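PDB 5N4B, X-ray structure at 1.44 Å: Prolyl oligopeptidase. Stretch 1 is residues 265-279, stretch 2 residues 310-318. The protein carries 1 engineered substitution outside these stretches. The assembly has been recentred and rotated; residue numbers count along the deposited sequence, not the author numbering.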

ATOM      1  N   ALA A 265      13.571 -12.712   3.059  1.00 12.58           N
ATOM      2  CA  ALA A 265      14.038 -13.726   3.980  1.00 11.71           C
ATOM      3  C   ALA A 265      13.082 -13.913   5.120  1.00 11.57           C
ATOM      4  O   ALA A 265      12.161 -13.122   5.349  1.00 12.85           O
ATOM      5  N   ASP A 266      13.266 -15.050   5.789  1.00 10.41           N
ATOM      6  CA  ASP A 266      12.576 -15.339   7.048  1.00 11.23           C
ATOM      7  C   ASP A 266      13.457 -16.290   7.850  1.00 11.30           C
ATOM      8  O   ASP A 266      14.298 -17.001   7.286  1.00 12.56           O
ATOM      9  N   THR A 267      13.300 -16.281   9.167  1.00 12.95           N
ATOM     10  CA  THR A 267      14.041 -17.177  10.053  1.00 12.64           C
ATOM     11  C   THR A 267      13.063 -17.941  10.941  1.00 11.43           C
ATOM     12  O   THR A 267      12.133 -17.359  11.513  1.00 15.02           O
ATOM     13  N   SER A 268      13.257 -19.246  11.030  1.00 12.21           N
ATOM     14  CA  SER A 268      12.366 -20.052  11.849  1.00 13.60           C
ATOM     15  C   SER A 268      12.558 -19.761  13.335  1.00 13.46           C
ATOM     16  O   SER A 268      13.662 -19.460  13.804  1.00 15.12           O
ATOM     17  N   GLU A 269      11.461 -19.891  14.079  1.00 15.88           N
ATOM     18  CA  GLU A 269      11.446 -19.624  15.519  1.00 15.58           C
ATOM     19  C   GLU A 269      12.414 -20.495  16.292  1.00 19.46           C
ATOM     20  O   GLU A 269      13.000 -20.034  17.289  1.00 19.20           O
ATOM     21  N   ASP A 270      12.608 -21.725  15.866  1.00 16.22           N
ATOM     22  CA  ASP A 270      13.465 -22.666  16.556  1.00 18.82           C
ATOM     23  C   ASP A 270      14.948 -22.469  16.261  1.00 18.76           C
ATOM     24  O   ASP A 270      15.753 -23.234  16.788  1.00 21.57           O
ATOM     25  N   GLY A 271      15.323 -21.500  15.415  1.00 16.91           N
ATOM     26  CA  GLY A 271      16.715 -21.284  15.058  1.00 20.42           C
ATOM     27  C   GLY A 271      17.285 -22.232  14.025  1.00 19.72           C
ATOM     28  O   GLY A 271      18.474 -22.106  13.686  1.00 22.45           O
ATOM     29  N   LYS A 272      16.474 -23.149  13.476  1.00 18.65           N
ATOM     30  CA  LYS A 272      16.996 -24.185  12.603  1.00 19.80           C
ATOM     31  C   LYS A 272      17.132 -23.762  11.145  1.00 18.86           C
ATOM     32  O   LYS A 272      18.022 -24.266  10.454  1.00 20.62           O
ATOM     33  N   TYR A 273      16.251 -22.895  10.653  1.00 15.43           N
ATOM     34  CA  TYR A 273      16.169 -22.617   9.229  1.00 14.91           C
ATOM     35  C   TYR A 273      16.253 -21.132   8.942  1.00 14.13           C
ATOM     36  O   TYR A 273      15.760 -20.289   9.704  1.00 15.02           O
ATOM     37  N   LEU A 274      16.897 -20.850   7.831  1.00 14.45           N
ATOM     38  CA  LEU A 274      16.872 -19.568   7.146  1.00 13.91           C
ATOM     39  C   LEU A 274      16.215 -19.790   5.792  1.00 12.44           C
ATOM     40  O   LEU A 274      16.627 -20.662   5.019  1.00 13.97           O
ATOM     41  N   TYR A 275      15.256 -18.954   5.464  1.00 11.53           N
ATOM     42  CA  TYR A 275      14.546 -19.042   4.213  1.00 11.28           C
ATOM     43  C   TYR A 275      14.876 -17.866   3.321  1.00 13.42           C
ATOM     44  O   TYR A 275      14.960 -16.717   3.792  1.00 14.14           O
ATOM     45  N   LEU A 276      15.046 -18.147   2.017  1.00 13.70           N
ATOM     46  CA  LEU A 276      15.276 -17.119   1.009  1.00 12.64           C
ATOM     47  C   LEU A 276      14.185 -17.169  -0.026  1.00 12.93           C
ATOM     48  O   LEU A 276      13.922 -18.228  -0.611  1.00 13.30           O
ATOM     49  N   TYR A 277      13.563 -16.028  -0.243  1.00 11.16           N
ATOM     50  CA  TYR A 277      12.584 -15.846  -1.292  1.00 10.66           C
ATOM     51  C   TYR A 277      13.228 -15.027  -2.410  1.00 13.08           C
ATOM     52  O   TYR A 277      14.039 -14.121  -2.159  1.00 12.43           O
ATOM     53  N   GLN A 278      12.907 -15.360  -3.652  1.00 13.04           N
ATOM     54  CA  GLN A 278      13.320 -14.584  -4.820  1.00 11.96           C
ATOM     55  C   GLN A 278      12.128 -14.224  -5.688  1.00 12.91           C
ATOM     56  O   GLN A 278      11.243 -15.055  -5.928  1.00 13.22           O
ATOM     57  N   PHE A 279      12.135 -12.986  -6.169  1.00 14.76           N
ATOM     58  CA  PHE A 279      11.054 -12.416  -6.964  1.00 13.93           C
ATOM     59  C   PHE A 279      11.645 -11.837  -8.234  1.00 14.23           C
ATOM     60  O   PHE A 279      12.631 -11.086  -8.176  1.00 17.84           O
ATOM     61  N   GLU A 310      11.565 -22.979  -9.524  1.00 20.82           N
ATOM     62  CA  GLU A 310      11.001 -22.386 -10.731  1.00 21.24           C
ATOM     63  C   GLU A 310       9.899 -21.443 -10.286  1.00 19.13           C
ATOM     64  O   GLU A 310       9.293 -21.631  -9.222  1.00 18.35           O
ATOM     65  N   TYR A 311       9.684 -20.402 -11.075  1.00 19.35           N
ATOM     66  CA  TYR A 311       8.638 -19.415 -10.845  1.00 17.46           C
ATOM     67  C   TYR A 311       7.307 -19.978 -11.316  1.00 21.41           C
ATOM     68  O   TYR A 311       7.059 -20.093 -12.520  1.00 22.30           O
ATOM     69  N   ALA A 312       6.426 -20.267 -10.371  1.00 17.80           N
ATOM     70  CA  ALA A 312       5.116 -20.840 -10.695  1.00 18.37           C
ATOM     71  C   ALA A 312       4.021 -20.430  -9.713  1.00 18.15           C
ATOM     72  O   ALA A 312       2.844 -20.381 -10.085  1.00 20.72           O
ATOM     73  N   ALA A 313       4.379 -20.120  -8.468  1.00 14.56           N
ATOM     74  CA  ALA A 313       3.373 -19.881  -7.454  1.00 13.82           C
ATOM     75  C   ALA A 313       3.969 -19.038  -6.334  1.00 12.88           C
ATOM     76  O   ALA A 313       5.191 -18.858  -6.243  1.00 13.11           O
ATOM     77  N   ASP A 314       3.088 -18.541  -5.477  1.00 11.84           N
ATOM     78  CA  ASP A 314       3.424 -17.756  -4.288  1.00 10.67           C
ATOM     79  C   ASP A 314       3.633 -18.717  -3.125  1.00 11.78           C
ATOM     80  O   ASP A 314       2.791 -19.591  -2.903  1.00 12.52           O
ATOM     81  N   TYR A 315       4.771 -18.620  -2.447  1.00 10.71           N
ATOM     82  CA  TYR A 315       5.048 -19.422  -1.263  1.00 10.32           C
ATOM     83  C   TYR A 315       5.532 -18.497  -0.156  1.00 11.26           C
ATOM     84  O   TYR A 315       6.497 -17.754  -0.350  1.00 12.14           O
ATOM     85  N   ASN A 316       4.888 -18.553   0.998  1.00 10.06           N
ATOM     86  CA  ASN A 316       5.282 -17.769   2.153  1.00 10.40           C
ATOM     87  C   ASN A 316       5.271 -18.660   3.394  1.00 10.73           C
ATOM     88  O   ASN A 316       4.242 -19.262   3.708  1.00 11.21           O
ATOM     89  N   ILE A 317       6.371 -18.714   4.125  1.00  9.85           N
ATOM     90  CA  ILE A 317       6.448 -19.588   5.284  1.00 11.08           C
ATOM     91  C   ILE A 317       5.541 -19.109   6.412  1.00 10.57           C
ATOM     92  O   ILE A 317       5.523 -17.920   6.761  1.00 12.30           O
ATOM     93  N   ILE A 318       4.849 -20.032   7.054  1.00  9.13           N
ATOM     94  CA  ILE A 318       4.104 -19.780   8.296  1.00  8.63           C
ATOM     95  C   ILE A 318       4.949 -20.173   9.500  1.00 10.80           C
ATOM     96  O   ILE A 318       5.221 -19.351  10.379  1.00 13.60           O
TER

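This is a small, side-chain-mediated contact, mainly between two nearly antiparallel strands, 273-279 and 315-318, and extended by D266 from the neighbouring strand 265-267 and by Y311, which precedes strand 315-318; tyrosine rings and one isoleucine fill the gap while a single direct hydrogen bond and two waters tie down the polar edge. The strand axes come no closer than 8.9 Å, so side chains must span the space, and the contact buries 365 Å² in all.

I317 contributes most to the contact. Its CA-to-CB bond points toward stretch 1, and with both chi angles m its CG1 sits over one face of the Y275 ring, 3.7 Å from the centroid and 9° off the normal, a CH-pi contact. Y275, also m, points toward I317; its flat, apolar face suits an aliphatic branch.

Y277, another m rotamer pointing across, combines apolar and polar roles. Its ring atom CZ lies 4.2 Å from I317 CG1, and its hydroxyl links the two stretches: I317 N donates to Y277 OH (3.0 Å, 165°), while Y277 OH donates to D266 OD2 (2.7 Å) within its own stretch. A phenol suits this place because one oxygen can accept and donate at once, here accepting from the amide of I317 and donating to one carboxylate oxygen of D266.

D266, its chi1 between wells at -95°, points toward stretch 2 but reaches it mainly through solvent. Water 1 donates to D266 OD2 (2.8 Å) and accepts from N316 ND2 (2.9 Å), bridging a pair of atoms otherwise 4.3 Å apart. N316, with chi1 t, starts sideways, yet its amide end comes nearer. Water 2 lies 2.9 Å from D266 OD2 and 2.7 Å from I317 O. A carboxylate oxygen suits this hub because it can accept several protons, and the N316 amide nitrogen can donate to water 1.

At the far end, Y311 (m) leaves its backbone sideways, and the length of its side chain brings the ring to stretch 1: CE1 approaches Q278 O at 3.3 Å, and OH lies 3.6 Å from Q278 CB.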

ATOM      1  CB  ALA A 265      15.430 -13.384   4.534  1.00 16.55           C
ATOM      2  CB  ASP A 266      11.204 -15.997   6.817  1.00 12.73           C
ATOM      3  CG  ASP A 266       9.997 -15.010   6.807  1.00 17.13           C
ATOM      4  OD1 ASP A 266       9.921 -14.101   7.659  1.00 16.55           O
ATOM      5  OD2 ASP A 266       9.086 -15.181   5.919  1.00 17.93           O
ATOM      6  CB  THR A 267      15.044 -16.441  10.913  1.00 12.17           C
ATOM      7  OG1 THR A 267      14.341 -15.372  11.565  1.00 14.36           O
ATOM      8  CG2 THR A 267      16.192 -15.894  10.043  1.00 14.09           C
ATOM      9  CB  SER A 268      12.536 -21.531  11.552  1.00 14.25           C
ATOM     10  OG  SER A 268      13.794 -21.986  12.019  1.00 15.52           O
ATOM     11  CB  GLU A 269      10.040 -19.850  16.082  1.00 18.52           C
ATOM     12  CG  GLU A 269       9.019 -18.817  15.629  1.00 30.27           C
ATOM     13  CD  GLU A 269       9.378 -17.384  16.046  1.00 36.63           C
ATOM     14  OE1 GLU A 269      10.035 -17.196  17.101  1.00 31.66           O
ATOM     15  OE2 GLU A 269       9.001 -16.450  15.293  1.00 39.29           O
ATOM     16  CB  ASP A 270      13.022 -24.124  16.304  1.00 20.80           C
ATOM     17  CG  ASP A 270      13.136 -24.554  14.853  1.00 21.77           C
ATOM     18  OD1 ASP A 270      13.675 -23.773  14.038  1.00 21.20           O
ATOM     19  OD2 ASP A 270      12.681 -25.684  14.530  1.00 20.26           O
ATOM     20  CB  LYS A 272      16.096 -25.405  12.703  1.00 27.23           C
ATOM     21  CG  LYS A 272      16.536 -26.585  11.863  1.00 36.16           C
ATOM     22  CD  LYS A 272      15.540 -27.694  12.025  1.00 45.66           C
ATOM     23  CE  LYS A 272      15.998 -29.007  11.451  1.00 46.22           C
ATOM     24  NZ  LYS A 272      14.767 -29.790  11.395  1.00 41.86           N
ATOM     25  CB  TYR A 273      14.855 -23.148   8.648  1.00 15.74           C
ATOM     26  CG  TYR A 273      14.723 -24.628   8.633  1.00 17.36           C
ATOM     27  CD1 TYR A 273      15.605 -25.411   7.915  1.00 18.33           C
ATOM     28  CD2 TYR A 273      13.669 -25.232   9.287  1.00 20.60           C
ATOM     29  CE1 TYR A 273      15.449 -26.770   7.851  1.00 18.88           C
ATOM     30  CE2 TYR A 273      13.506 -26.616   9.265  1.00 24.78           C
ATOM     31  CZ  TYR A 273      14.426 -27.375   8.543  1.00 20.54           C
ATOM     32  OH  TYR A 273      14.235 -28.743   8.496  1.00 23.94           O
ATOM     33  CB  LEU A 274      18.300 -19.055   6.957  1.00 16.54           C
ATOM     34  CG  LEU A 274      18.504 -17.824   6.077  1.00 16.97           C
ATOM     35  CD1 LEU A 274      17.855 -16.649   6.681  1.00 20.86           C
ATOM     36  CD2 LEU A 274      20.011 -17.596   5.895  1.00 21.37           C
ATOM     37  CB  TYR A 275      13.061 -19.039   4.493  1.00 13.89           C
ATOM     38  CG  TYR A 275      12.568 -20.092   5.461  1.00 12.83           C
ATOM     39  CD1 TYR A 275      12.446 -21.441   5.090  1.00 14.52           C
ATOM     40  CD2 TYR A 275      12.202 -19.771   6.763  1.00 12.63           C
ATOM     41  CE1 TYR A 275      11.981 -22.384   5.966  1.00 15.86           C
ATOM     42  CE2 TYR A 275      11.713 -20.749   7.632  1.00 12.63           C
ATOM     43  CZ  TYR A 275      11.615 -22.046   7.209  1.00 13.53           C
ATOM     44  OH  TYR A 275      11.122 -22.966   8.101  1.00 15.97           O
ATOM     45  CB  LEU A 276      16.611 -17.347   0.317  1.00 14.53           C
ATOM     46  CG  LEU A 276      16.990 -16.354  -0.805  1.00 15.12           C
ATOM     47  CD1 LEU A 276      17.379 -15.018  -0.268  1.00 14.63           C
ATOM     48  CD2 LEU A 276      18.118 -16.940  -1.678  1.00 17.74           C
ATOM     49  CB  TYR A 277      11.383 -15.051  -0.805  1.00 11.48           C
ATOM     50  CG  TYR A 277      10.700 -15.580   0.447  1.00 11.36           C
ATOM     51  CD1 TYR A 277      10.049 -16.774   0.471  1.00 12.38           C
ATOM     52  CD2 TYR A 277      10.660 -14.813   1.577  1.00 13.63           C
ATOM     53  CE1 TYR A 277       9.436 -17.219   1.615  1.00 13.11           C
ATOM     54  CE2 TYR A 277      10.035 -15.258   2.724  1.00 12.02           C
ATOM     55  CZ  TYR A 277       9.407 -16.456   2.727  1.00 11.88           C
ATOM     56  OH  TYR A 277       8.725 -16.877   3.872  1.00 14.14           O
ATOM     57  CB  GLN A 278      14.324 -15.322  -5.688  1.00 14.52           C
ATOM     58  CG  GLN A 278      15.480 -15.930  -4.868  1.00 15.34           C
ATOM     59  CD  GLN A 278      16.574 -16.537  -5.695  1.00 16.50           C
ATOM     60  OE1 GLN A 278      16.954 -16.015  -6.757  1.00 18.06           O
ATOM     61  NE2 GLN A 278      17.083 -17.656  -5.216  1.00 17.96           N
ATOM     62  CB  PHE A 279      10.310 -11.304  -6.211  1.00 13.97           C
ATOM     63  CG  PHE A 279       9.882 -11.689  -4.818  1.00 14.45           C
ATOM     64  CD1 PHE A 279      10.747 -11.480  -3.752  1.00 14.51           C
ATOM     65  CD2 PHE A 279       8.645 -12.261  -4.577  1.00 16.05           C
ATOM     66  CE1 PHE A 279      10.370 -11.832  -2.434  1.00 16.41           C
ATOM     67  CE2 PHE A 279       8.287 -12.643  -3.258  1.00 14.14           C
ATOM     68  CZ  PHE A 279       9.133 -12.431  -2.226  1.00 14.94           C
ATOM     69  CB  GLU A 310      10.431 -23.462 -11.679  1.00 26.40           C
ATOM     70  CG  GLU A 310       9.464 -24.401 -10.962  1.00 41.94           C
ATOM     71  CD  GLU A 310       8.616 -25.315 -11.878  1.00 56.32           C
ATOM     72  OE1 GLU A 310       9.101 -25.693 -12.975  1.00 63.59           O
ATOM     73  OE2 GLU A 310       7.445 -25.616 -11.503  1.00 48.55           O
ATOM     74  CB  TYR A 311       8.963 -18.109 -11.579  1.00 16.72           C
ATOM     75  CG  TYR A 311      10.053 -17.303 -10.900  1.00 17.23           C
ATOM     76  CD1 TYR A 311       9.763 -16.537  -9.773  1.00 16.92           C
ATOM     77  CD2 TYR A 311      11.360 -17.320 -11.363  1.00 18.20           C
ATOM     78  CE1 TYR A 311      10.726 -15.809  -9.131  1.00 17.88           C
ATOM     79  CE2 TYR A 311      12.354 -16.591 -10.737  1.00 19.37           C
ATOM     80  CZ  TYR A 311      12.033 -15.826  -9.627  1.00 20.14           C
ATOM     81  OH  TYR A 311      12.999 -15.103  -8.979  1.00 21.30           O
ATOM     82  CB  ALA A 312       5.182 -22.347 -10.753  1.00 20.58           C
ATOM     83  CB  ALA A 313       2.855 -21.223  -6.909  1.00 15.49           C
ATOM     84  CB  ASP A 314       2.194 -16.864  -4.040  1.00 13.46           C
ATOM     85  CG  ASP A 314       2.306 -15.885  -2.869  1.00 13.68           C
ATOM     86  OD1 ASP A 314       3.145 -16.058  -1.984  1.00 14.40           O
ATOM     87  OD2 ASP A 314       1.468 -14.937  -2.823  1.00 13.65           O
ATOM     88  CB  TYR A 315       6.145 -20.435  -1.544  1.00 13.10           C
ATOM     89  CG  TYR A 315       5.867 -21.512  -2.555  1.00 13.35           C
ATOM     90  CD1 TYR A 315       6.098 -21.274  -3.915  1.00 12.38           C
ATOM     91  CD2 TYR A 315       5.396 -22.770  -2.175  1.00 12.30           C
ATOM     92  CE1 TYR A 315       5.890 -22.228  -4.849  1.00 14.12           C
ATOM     93  CE2 TYR A 315       5.189 -23.717  -3.110  1.00 12.79           C
ATOM     94  CZ  TYR A 315       5.437 -23.465  -4.433  1.00 13.93           C
ATOM     95  OH  TYR A 315       5.269 -24.503  -5.335  1.00 17.94           O
ATOM     96  CB  ASN A 316       4.351 -16.558   2.320  1.00 11.65           C
ATOM     97  CG  ASN A 316       4.867 -15.562   3.366  1.00 12.60           C
ATOM     98  OD1 ASN A 316       4.355 -15.514   4.454  1.00 14.91           O
ATOM     99  ND2 ASN A 316       5.953 -14.856   3.049  1.00 16.23           N
ATOM    100  CB  ILE A 317       7.881 -19.627   5.838  1.00 12.05           C
ATOM    101  CG1 ILE A 317       8.895 -20.064   4.795  1.00 15.55           C
ATOM    102  CG2 ILE A 317       7.947 -20.538   7.092  1.00 15.26           C
ATOM    103  CD1 ILE A 317       8.615 -21.366   4.194  1.00 17.62           C
ATOM    104  CB  ILE A 318       2.775 -20.568   8.310  1.00  9.12           C
ATOM    105  CG1 ILE A 318       1.919 -20.170   7.126  1.00  9.84           C
ATOM    106  CG2 ILE A 318       2.069 -20.353   9.647  1.00 10.33           C
ATOM    107  CD1 ILE A 318       0.870 -21.175   6.768  1.00 11.74           C
TER
HETATM  108  O   HOH W   1       7.421 -13.207   4.964  1.00 25.08           O
HETATM  109  O   HOH W   2       6.502 -15.451   7.100  1.00 26.83           O